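Side-chain contacts in alkyl hydroperoxide reductase AhpD (Deinococcus radiodurans R1, PDB 6K40), which probably acts as an antioxidant peroxidase of the AhpD-like family, in an assembly of two all-helical copies: residues S126-E129 with Q130-A134; A136-L139 with T140-A144; A144-T147 with E148-A152. All coordinates share one frame; numbering follows the deposited sequence.

Overall arrangement
Following the chain from the N terminus, the three contacts come in series, none enclosing or crossing another. Interaction 1 lies at the start of helix 127-141, where a cap and the first backbone turns form. Interaction 2 covers the end of that same helix, with its centre about 15 Å from that of interaction 1, and shares A144 with interaction 3, which spans the loop leading into helix 151-156. Interactions 2 and 3 touch: the ammonium of K138 bridges to D150 and also meets the carbonyl of E145, while M146 packs on K138 and L139. The loop is thereby folded back on the helix it leaves, and helices 127-141 and 151-156 are tied together.

Interaction 1: S126-E129 with Q130-A134; sequences SERE and QAMCA
Q130 lies over the carbonyl of S126: its CG comes within 3.2 Å of S126 O, which also takes the backbone N-H of Q130 at 2.9 Å. NE2 of Q130 bonds this oxygen only weakly, and its better partner is L125 O. One turn on, R128 and M132 run side by side in the same direction, with R128 CG 3.9 Å from M132 SD. R128 swings CG away from its backbone N (chi1 166°), along the flank where M132 lies, and its guanidinium reaches E78 and A157 O. At the start of the helix S126 and E129 form a capping box. E129 N donates to S126 OG at 3.1 Å, and in return S126 N donates to E129 OE1 at 2.7 Å, nearly straight and on the anti side of the carboxylate. The other oxygen of E129 makes a salt bridge to K112, so both carboxylate oxygens are engaged. M132 and C133 pack on helix 76-90, and M132 also touches L154 of helix 151-156. The chemistry implies a firmly defined N terminus for helix 127-141: S126 and E129 satisfy each other's backbone N-H groups, and the carboxylate beside the helix start probably interacts favourably with its dipole.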
loop_
_atom_site.group_PDB
_atom_site.type_symbol
_atom_site.label_atom_id
_atom_site.label_comp_id
_atom_site.label_asym_id
_atom_site.label_seq_id
_atom_site.Cartn_x
_atom_site.Cartn_y
_atom_site.Cartn_z
ATOM N N SER A 126 -4.642 6.235 17.652
ATOM C CA SER A 126 -5.484 6.656 18.760
ATOM C C SER A 126 -6.893 6.088 18.587
ATOM O O SER A 126 -7.238 5.518 17.551
ATOM C CB SER A 126 -5.529 8.180 18.842
ATOM O OG SER A 126 -6.341 8.721 17.812
ATOM N N GLU A 127 -7.735 6.280 19.602
ATOM C CA GLU A 127 -9.081 5.727 19.499
ATOM C C GLU A 127 -9.896 6.519 18.487
ATOM O O GLU A 127 -10.732 5.958 17.763
ATOM C CB GLU A 127 -9.781 5.762 20.857
ATOM C CG GLU A 127 -9.609 4.561 21.762
ATOM C CD GLU A 127 -9.726 4.991 23.204
ATOM O OE1 GLU A 127 -9.874 4.122 24.089
ATOM O OE2 GLU A 127 -9.614 6.216 23.429
ATOM N N ARG A 128 -9.616 7.821 18.385
ATOM C CA ARG A 128 -10.279 8.640 17.383
ATOM C C ARG A 128 -9.835 8.253 15.981
ATOM O O ARG A 128 -10.663 8.162 15.068
ATOM C CB ARG A 128 -9.996 10.114 17.654
ATOM C CG ARG A 128 -10.354 11.027 16.502
ATOM C CD ARG A 128 -9.813 12.408 16.747
ATOM N NE ARG A 128 -10.782 13.245 17.439
ATOM C CZ ARG A 128 -11.272 14.372 16.942
ATOM N NH1 ARG A 128 -10.877 14.790 15.747
ATOM N NH2 ARG A 128 -12.152 15.079 17.640
ATOM N N GLU A 129 -8.535 8.008 15.793
ATOM C CA GLU A 129 -8.051 7.579 14.485
ATOM C C GLU A 129 -8.641 6.229 14.108
ATOM O O GLU A 129 -8.996 6.002 12.947
ATOM C CB GLU A 129 -6.523 7.524 14.477
ATOM C CG GLU A 129 -5.855 8.888 14.586
ATOM C CD GLU A 129 -4.372 8.797 14.903
ATOM O OE1 GLU A 129 -3.957 7.822 15.571
ATOM O OE2 GLU A 129 -3.622 9.708 14.492
ATOM N N GLN A 130 -8.763 5.322 15.081
ATOM C CA GLN A 130 -9.375 4.025 14.818
ATOM C C GLN A 130 -10.824 4.178 14.380
ATOM O O GLN A 130 -11.261 3.547 13.411
ATOM C CB GLN A 130 -9.294 3.146 16.063
ATOM C CG GLN A 130 -7.909 2.643 16.381
ATOM C CD GLN A 130 -7.867 1.868 17.677
ATOM O OE1 GLN A 130 -8.597 0.893 17.853
ATOM N NE2 GLN A 130 -7.012 2.298 18.597
ATOM N N ALA A 131 -11.593 5.000 15.103
ATOM C CA ALA A 131 -12.989 5.218 14.735
ATOM C C ALA A 131 -13.097 5.820 13.341
ATOM O O ALA A 131 -13.916 5.382 12.521
ATOM C CB ALA A 131 -13.674 6.114 15.767
ATOM N N MET A 132 -12.276 6.832 13.053
ATOM C CA MET A 132 -12.327 7.476 11.746
ATOM C C MET A 132 -11.945 6.503 10.638
ATOM O O MET A 132 -12.553 6.511 9.563
ATOM C CB MET A 132 -11.425 8.710 11.733
ATOM C CG MET A 132 -11.964 9.857 12.578
ATOM S SD MET A 132 -10.882 11.297 12.635
ATOM C CE MET A 132 -11.184 12.007 11.017
ATOM N N CYS A 133 -10.964 5.629 10.893
ATOM C CA CYS A 133 -10.522 4.704 9.855
ATOM C C CYS A 133 -11.544 3.600 9.624
ATOM O O CYS A 133 -11.795 3.213 8.478
ATOM C CB CYS A 133 -9.167 4.097 10.229
ATOM S SG CYS A 133 -7.741 5.204 10.075
ATOM N N ALA A 134 -12.169 3.106 10.694
ATOM C CA ALA A 134 -13.235 2.122 10.536
ATOM C C ALA A 134 -14.414 2.711 9.778
ATOM O O ALA A 134 -14.985 2.059 8.894
ATOM C CB ALA A 134 -13.682 1.601 11.903
#

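Interaction 2: A136-L139 with T140-A144; sequences AEKL and TLRPA
K138 places CG over one face of the R142 guanidinium, toward its rim, the two side chains crossing at about a right angle. K138 CG lies 3.2 Å from R142 NH2, and CE passes 3.8 Å from R142 NH1. The lysine is stretched out while the arginine folds at chi3 (-75°), which brings its flat end back over the lysine methylenes. This leaves K138 NZ 4.4 Å from R142 NH1, two like charges whose repulsion is probably eased by separate acids: K138 pairs with D150 and R142 with E145. On another side of the helix, L141 CD1 rests 3.8 Å from E137 CG. The carboxylate beyond is gripped by W120, by R121 and by R91 of the second subunit, so this buried acid reaches the dimer interface. T140 turns its hydroxyl back along the helix, where OG1 donates to A136 O at 2.9 Å. The T140 backbone N-H reaches that same oxygen from the opposite face of its carbonyl plane, and N175 is a further partner of OG1. R142 N still bonds to K138 O at 2.8 Å, although R142 itself has left helical backbone angles. Together these contacts form the C-terminal end of an alpha-helix within an all-helical AhpD-like subunit, with T140 OG1 bonded to the carbonyl four residues earlier and P143 just beyond the last helical residues.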
loop_
_atom_site.group_PDB
_atom_site.type_symbol
_atom_site.label_atom_id
_atom_site.label_comp_id
_atom_site.label_asym_id
_atom_site.label_seq_id
_atom_site.Cartn_x
_atom_site.Cartn_y
_atom_site.Cartn_z
ATOM N N ALA A 136 -14.298 5.257 7.638
ATOM C CA ALA A 136 -13.879 5.447 6.254
ATOM C C ALA A 136 -13.924 4.136 5.483
ATOM O O ALA A 136 -14.392 4.093 4.337
ATOM C CB ALA A 136 -12.475 6.048 6.210
ATOM N N GLU A 137 -13.450 3.052 6.101
ATOM C CA GLU A 137 -13.459 1.762 5.426
ATOM C C GLU A 137 -14.880 1.297 5.146
ATOM O O GLU A 137 -15.177 0.817 4.045
ATOM C CB GLU A 137 -12.708 0.726 6.260
ATOM C CG GLU A 137 -12.756 -0.675 5.674
ATOM C CD GLU A 137 -11.490 -1.461 5.936
ATOM O OE1 GLU A 137 -10.472 -0.848 6.320
ATOM O OE2 GLU A 137 -11.511 -2.695 5.752
ATOM N N LYS A 138 -15.779 1.440 6.122
ATOM C CA LYS A 138 -17.153 1.013 5.891
ATOM C C LYS A 138 -17.812 1.843 4.796
ATOM O O LYS A 138 -18.496 1.297 3.922
ATOM C CB LYS A 138 -17.969 1.083 7.182
ATOM C CG LYS A 138 -19.207 0.202 7.131
ATOM C CD LYS A 138 -20.246 0.569 8.178
ATOM C CE LYS A 138 -21.605 -0.006 7.796
ATOM N NZ LYS A 138 -22.493 -0.238 8.966
ATOM N N LEU A 139 -17.608 3.165 4.818
ATOM C CA LEU A 139 -18.233 4.027 3.819
ATOM C C LEU A 139 -17.657 3.791 2.429
ATOM O O LEU A 139 -18.360 3.976 1.429
ATOM C CB LEU A 139 -18.084 5.497 4.220
ATOM C CG LEU A 139 -18.847 6.532 3.385
ATOM C CD1 LEU A 139 -20.328 6.194 3.302
ATOM C CD2 LEU A 139 -18.655 7.930 3.951
ATOM N N THR A 140 -16.391 3.375 2.344
ATOM C CA THR A 140 -15.801 3.079 1.045
ATOM C C THR A 140 -16.274 1.733 0.508
ATOM O O THR A 140 -16.626 1.623 -0.673
ATOM C CB THR A 140 -14.274 3.099 1.138
ATOM O OG1 THR A 140 -13.834 4.403 1.535
ATOM C CG2 THR A 140 -13.650 2.752 -0.210
ATOM N N LEU A 141 -16.297 0.705 1.354
ATOM C CA LEU A 141 -16.546 -0.648 0.873
ATOM C C LEU A 141 -18.015 -1.042 0.896
ATOM O O LEU A 141 -18.450 -1.814 0.035
ATOM C CB LEU A 141 -15.744 -1.651 1.706
ATOM C CG LEU A 141 -14.222 -1.529 1.632
ATOM C CD1 LEU A 141 -13.559 -2.609 2.475
ATOM C CD2 LEU A 141 -13.750 -1.605 0.189
ATOM N N ARG A 142 -18.799 -0.523 1.838
ATOM C CA ARG A 142 -20.202 -0.912 1.996
ATOM C C ARG A 142 -21.084 0.318 2.187
ATOM O O ARG A 142 -21.742 0.467 3.221
ATOM C CB ARG A 142 -20.360 -1.876 3.171
ATOM C CG ARG A 142 -19.655 -3.211 2.988
ATOM C CD ARG A 142 -19.683 -4.034 4.267
ATOM N NE ARG A 142 -18.739 -3.544 5.268
ATOM C CZ ARG A 142 -19.055 -3.280 6.532
ATOM N NH1 ARG A 142 -20.300 -3.455 6.959
ATOM N NH2 ARG A 142 -18.127 -2.842 7.372
ATOM N N PRO A 143 -21.141 1.213 1.194
ATOM C CA PRO A 143 -21.928 2.446 1.377
ATOM C C PRO A 143 -23.406 2.200 1.627
ATOM O O PRO A 143 -24.056 3.019 2.288
ATOM C CB PRO A 143 -21.702 3.204 0.061
ATOM C CG PRO A 143 -21.344 2.149 -0.927
ATOM C CD PRO A 143 -20.553 1.135 -0.155
ATOM N N ALA A 144 -23.958 1.093 1.128
ATOM C CA ALA A 144 -25.380 0.819 1.309
ATOM C C ALA A 144 -25.741 0.479 2.750
ATOM O O ALA A 144 -26.928 0.492 3.094
ATOM C CB ALA A 144 -25.820 -0.321 0.390
#

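Interaction 3: A144-T147 with E148-A152; sequences AEMT and EADLA
T147 N donates to D150 OD2 at 2.9 Å, with an N-H...O angle of 161°, and approaches from above the plane of the carboxylate. In the other direction D150 N donates to T147 O, a longer bond of 3.3 Å that comes in well above the carbonyl plane. This second bond spans three residues and closes a single turn through E148 and A149, whose backbone angles are close to those of a 3-10 helix; the D150 side chain returns a bond to the residue where the turn begins. T147 OG1 adds a weak bond to OD2; with chi1 at 63° the hydroxyl sits between the backbone N and the carbonyl carbon, on the side where the aspartate arrives. D150 in turn directs its CG away from its own carbonyl carbon (chi1 -66°), which carries the carboxylate back to T147, the two side chains crossing nearly perpendicularly.

The packing around the turn is lighter. M146 SD passes 4.1 Å from D150 OD2, and A149 CB lies 3.8 Å from T147 OG1. D150 and L151 contact Y135 on helix 127-141. Ahead, L151 N bonds to E148 O and A152 N to A149 O as the chain winds into helix 151-156. One aspartate oxygen thus does much of the work: it takes up a backbone N-H, a weak hydroxyl bond and, as third partner, the ammonium of K138, whose charge probably stabilises the ionised form of D150 on this largely solvent-facing turn.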
loop_
_atom_site.group_PDB
_atom_site.type_symbol
_atom_site.label_atom_id
_atom_site.label_comp_id
_atom_site.label_asym_id
_atom_site.label_seq_id
_atom_site.Cartn_x
_atom_site.Cartn_y
_atom_site.Cartn_z
ATOM N N ALA A 144 -23.958 1.093 1.128
ATOM C CA ALA A 144 -25.380 0.819 1.309
ATOM C C ALA A 144 -25.741 0.479 2.750
ATOM O O ALA A 144 -26.928 0.492 3.094
ATOM C CB ALA A 144 -25.820 -0.321 0.390
ATOM N N GLU A 145 -24.759 0.160 3.591
ATOM C CA GLU A 145 -25.019 -0.317 4.944
ATOM C C GLU A 145 -24.847 0.757 6.016
ATOM O O GLU A 145 -24.849 0.429 7.207
ATOM C CB GLU A 145 -24.126 -1.522 5.247
ATOM C CG GLU A 145 -24.421 -2.719 4.350
ATOM C CD GLU A 145 -23.464 -3.872 4.564
ATOM O OE1 GLU A 145 -23.080 -4.125 5.725
ATOM O OE2 GLU A 145 -23.095 -4.531 3.567
ATOM N N MET A 146 -24.703 2.024 5.630
ATOM C CA MET A 146 -24.554 3.091 6.614
ATOM C C MET A 146 -25.818 3.235 7.452
ATOM O O MET A 146 -26.937 3.195 6.933
ATOM C CB MET A 146 -24.253 4.427 5.931
ATOM C CG MET A 146 -22.906 4.531 5.250
ATOM S SD MET A 146 -21.528 3.981 6.270
ATOM C CE MET A 146 -21.065 2.553 5.330
ATOM N N THR A 147 -25.633 3.405 8.759
ATOM C CA THR A 147 -26.722 3.691 9.683
ATOM C C THR A 147 -26.329 4.874 10.554
ATOM O O THR A 147 -25.174 5.311 10.572
ATOM C CB THR A 147 -27.070 2.486 10.572
ATOM O OG1 THR A 147 -25.941 2.151 11.391
ATOM C CG2 THR A 147 -27.475 1.281 9.730
ATOM N N GLU A 148 -27.316 5.405 11.278
ATOM C CA GLU A 148 -27.038 6.476 12.226
ATOM C C GLU A 148 -26.109 6.009 13.341
ATOM O O GLU A 148 -25.262 6.781 13.808
ATOM C CB GLU A 148 -28.349 7.011 12.805
ATOM C CG GLU A 148 -28.188 8.199 13.739
ATOM C CD GLU A 148 -29.516 8.841 14.106
ATOM O OE1 GLU A 148 -30.574 8.244 13.815
ATOM O OE2 GLU A 148 -29.500 9.943 14.693
ATOM N N ALA A 149 -26.235 4.744 13.756
ATOM C CA ALA A 149 -25.404 4.217 14.836
ATOM C C ALA A 149 -23.919 4.283 14.498
ATOM O O ALA A 149 -23.079 4.377 15.404
ATOM C CB ALA A 149 -25.815 2.779 15.158
ATOM N N ASP A 150 -23.578 4.234 13.207
ATOM C CA ASP A 150 -22.184 4.334 12.793
ATOM C C ASP A 150 -21.552 5.663 13.189
ATOM O O ASP A 150 -20.321 5.761 13.229
ATOM C CB ASP A 150 -22.067 4.140 11.279
ATOM C CG ASP A 150 -22.436 2.737 10.843
ATOM O OD1 ASP A 150 -22.110 1.778 11.570
ATOM O OD2 ASP A 150 -23.052 2.594 9.768
ATOM N N LEU A 151 -22.355 6.688 13.476
ATOM C CA LEU A 151 -21.789 7.952 13.924
ATOM C C LEU A 151 -21.394 7.925 15.395
ATOM O O LEU A 151 -20.640 8.801 15.834
ATOM C CB LEU A 151 -22.777 9.096 13.687
ATOM C CG LEU A 151 -23.229 9.346 12.248
ATOM C CD1 LEU A 151 -24.186 10.531 12.200
ATOM C CD2 LEU A 151 -22.041 9.560 11.313
ATOM N N ALA A 152 -21.872 6.937 16.153
ATOM C CA ALA A 152 -21.621 6.913 17.594
ATOM C C ALA A 152 -20.139 6.920 17.954
ATOM O O ALA A 152 -19.750 7.707 18.834
ATOM C CB ALA A 152 -22.345 5.717 18.221
#